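Local coordinates for germination protein (Bacillus megaterium, PDB 6O59) that forms part of the A subunit of the spore germinant receptor GerK3, as its N-terminal domain, and probably takes part in sensing germinants, at residues Leu169-Met174 with Thr185-His190. Residues are numbered along the deposited sequence; the frame is centred on the assembly and turned at random.
Sequences LWLESM and TLMYIH
Strands 169-174 and 185-189 run antiparallel as the two arms of a beta hairpin, bonded through two hydrogen-bonded pairs, Trp170 with Tyr188 and Glu172 with Leu186. Each pair is closed by two N-H...O bonds, the one from Leu186 N to Glu172 O being nearly straight (175°). Between these rungs, the CA of Leu171 and of Met187 each direct a C-H at a carbonyl of the facing strand, Leu186 O and Trp170 O.

Aromatic groups gather at the end of the pair where strand 185-189 gives way to His190. With CG anti to its backbone N (chi1 167°), the imidazole lies in an offset stack on the six-membered ring of Trp170, the planes only 9° apart and the centroids separated by 4.0 Å. His190 CB sits over the same indole ring in a CH-pi contact. Tyr188, its CG lying between the backbone N and the carbonyl carbon, swings its ring obliquely across Trp170; Tyr188 OH meets the indole edge in plane, 3.3 Å from Trp170 CE3, while Trp170 CB stands over the phenol face.

Apolar contacts bind the opposite face, where Leu171 and Met187 lie side by side, Leu171 CD1 against Met187 CG at 3.6 Å, and Leu169 CD1 touches Met187 CG and Ile189 CG1. Farther along this face Ser173 OG and Thr185 OG1 share a hydrogen bond of 2.9 Å; Ser25 is a second partner of the serine.

Helix 195-206 covers the Tyr188 and Leu186 face, its Arg202 forming a salt bridge with Glu172 OE1. Leu157 of helix 153-163 packs under Leu171, Thr185 and Met187, and strand 252-256 continues the antiparallel sheet beyond 182-189, leaving 169-176 as an outermost strand within the chain.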
loop_
_atom_site.group_PDB
_atom_site.type_symbol
_atom_site.label_atom_id
_atom_site.label_comp_id
_atom_site.label_asym_id
_atom_site.label_seq_id
_atom_site.Cartn_x
_atom_site.Cartn_y
_atom_site.Cartn_z
ATOM N N LEU A 169 -7.058 0.443 -4.727
ATOM C CA LEU A 169 -7.157 0.962 -3.365
ATOM C C LEU A 169 -6.017 1.959 -3.183
ATOM O O LEU A 169 -4.838 1.580 -3.152
ATOM C CB LEU A 169 -7.141 -0.140 -2.295
ATOM C CG LEU A 169 -7.197 0.326 -0.827
ATOM C CD1 LEU A 169 -8.375 1.259 -0.565
ATOM C CD2 LEU A 169 -7.266 -0.863 0.101
ATOM N N TRP A 170 -6.381 3.244 -3.185
ATOM C CA TRP A 170 -5.415 4.323 -3.100
ATOM C C TRP A 170 -5.400 4.935 -1.689
ATOM O O TRP A 170 -6.454 5.206 -1.112
ATOM C CB TRP A 170 -5.701 5.364 -4.183
ATOM C CG TRP A 170 -5.410 4.888 -5.580
ATOM C CD1 TRP A 170 -4.997 3.643 -5.961
ATOM C CD2 TRP A 170 -5.533 5.652 -6.787
ATOM N NE1 TRP A 170 -4.860 3.585 -7.326
ATOM C CE2 TRP A 170 -5.184 4.804 -7.861
ATOM C CE3 TRP A 170 -5.891 6.985 -7.068
ATOM C CZ2 TRP A 170 -5.156 5.247 -9.189
ATOM C CZ3 TRP A 170 -5.883 7.418 -8.389
ATOM C CH2 TRP A 170 -5.525 6.553 -9.432
ATOM N N LEU A 171 -4.172 5.038 -1.095
ATOM C CA LEU A 171 -3.864 5.547 0.256
ATOM C C LEU A 171 -3.122 6.887 0.172
ATOM O O LEU A 171 -2.107 6.968 -0.513
ATOM C CB LEU A 171 -3.015 4.524 1.041
ATOM C CG LEU A 171 -3.715 3.328 1.733
ATOM C CD1 LEU A 171 -4.395 2.389 0.755
ATOM C CD2 LEU A 171 -2.710 2.506 2.487
ATOM N N GLU A 172 -3.641 7.934 0.849
ATOM C CA GLU A 172 -3.181 9.319 0.840
ATOM C C GLU A 172 -2.872 9.726 2.269
ATOM O O GLU A 172 -3.774 9.761 3.111
ATOM C CB GLU A 172 -4.276 10.213 0.218
ATOM C CG GLU A 172 -3.788 11.558 -0.261
ATOM C CD GLU A 172 -4.892 12.520 -0.661
ATOM O OE1 GLU A 172 -5.873 12.079 -1.307
ATOM O OE2 GLU A 172 -4.771 13.721 -0.327
ATOM N N SER A 173 -1.593 9.958 2.554
ATOM C CA SER A 173 -1.127 10.387 3.867
ATOM C C SER A 173 -1.120 11.898 3.961
ATOM O O SER A 173 -0.780 12.579 2.994
ATOM C CB SER A 173 0.256 9.826 4.158
ATOM O OG SER A 173 0.126 8.431 4.383
ATOM N N MET A 174 -1.549 12.432 5.103
ATOM C CA MET A 174 -1.592 13.881 5.318
ATOM C C MET A 174 -1.449 14.208 6.813
ATOM O O MET A 174 -1.490 13.313 7.660
ATOM C CB MET A 174 -2.852 14.542 4.686
ATOM C CG MET A 174 -4.175 14.057 5.235
ATOM S SD MET A 174 -5.537 14.264 4.059
ATOM C CE MET A 174 -5.778 16.103 4.104
ATOM N N THR A 185 -4.065 8.860 7.470
ATOM C CA THR A 185 -4.049 8.204 6.166
ATOM C C THR A 185 -5.517 8.007 5.716
ATOM O O THR A 185 -6.338 7.444 6.439
ATOM C CB THR A 185 -3.193 6.929 6.134
ATOM O OG1 THR A 185 -1.825 7.309 6.275
ATOM C CG2 THR A 185 -3.343 6.163 4.815
ATOM N N LEU A 186 -5.816 8.522 4.529
ATOM C CA LEU A 186 -7.097 8.476 3.828
ATOM C C LEU A 186 -7.094 7.308 2.808
ATOM O O LEU A 186 -6.093 7.099 2.133
ATOM C CB LEU A 186 -7.250 9.829 3.118
ATOM C CG LEU A 186 -8.593 10.186 2.486
ATOM C CD1 LEU A 186 -8.841 11.656 2.596
ATOM C CD2 LEU A 186 -8.634 9.804 1.012
ATOM N N MET A 187 -8.205 6.577 2.688
ATOM C CA MET A 187 -8.391 5.443 1.774
ATOM C C MET A 187 -9.667 5.557 0.947
ATOM O O MET A 187 -10.712 5.927 1.486
ATOM C CB MET A 187 -8.504 4.143 2.579
ATOM C CG MET A 187 -7.272 3.370 2.701
ATOM S SD MET A 187 -7.756 1.940 3.686
ATOM C CE MET A 187 -6.200 1.510 4.393
ATOM N N TYR A 188 -9.607 5.127 -0.323
ATOM C CA TYR A 188 -10.745 5.054 -1.239
ATOM C C TYR A 188 -10.377 4.142 -2.403
ATOM O O TYR A 188 -9.192 4.027 -2.726
ATOM C CB TYR A 188 -11.189 6.455 -1.729
ATOM C CG TYR A 188 -10.170 7.167 -2.594
ATOM C CD1 TYR A 188 -9.128 7.899 -2.028
ATOM C CD2 TYR A 188 -10.262 7.128 -3.988
ATOM C CE1 TYR A 188 -8.184 8.552 -2.824
ATOM C CE2 TYR A 188 -9.323 7.774 -4.794
ATOM C CZ TYR A 188 -8.288 8.488 -4.210
ATOM O OH TYR A 188 -7.373 9.122 -5.021
ATOM N N ILE A 189 -11.384 3.494 -3.035
ATOM C CA ILE A 189 -11.104 2.654 -4.191
ATOM C C ILE A 189 -11.376 3.506 -5.421
ATOM O O ILE A 189 -12.536 3.832 -5.727
ATOM C CB ILE A 189 -11.839 1.271 -4.238
ATOM C CG1 ILE A 189 -11.532 0.415 -2.989
ATOM C CG2 ILE A 189 -11.466 0.498 -5.523
ATOM C CD1 ILE A 189 -12.402 -0.841 -2.813
ATOM N N HIS A 190 -10.291 3.875 -6.112
ATOM C CA HIS A 190 -10.313 4.636 -7.357
ATOM C C HIS A 190 -11.194 3.918 -8.399
ATOM O O HIS A 190 -10.997 2.732 -8.665
ATOM C CB HIS A 190 -8.876 4.796 -7.869
ATOM C CG HIS A 190 -8.805 5.274 -9.277
ATOM N ND1 HIS A 190 -8.968 6.602 -9.587
ATOM C CD2 HIS A 190 -8.630 4.572 -10.418
ATOM C CE1 HIS A 190 -8.878 6.675 -10.903
ATOM N NE2 HIS A 190 -8.681 5.476 -11.447
#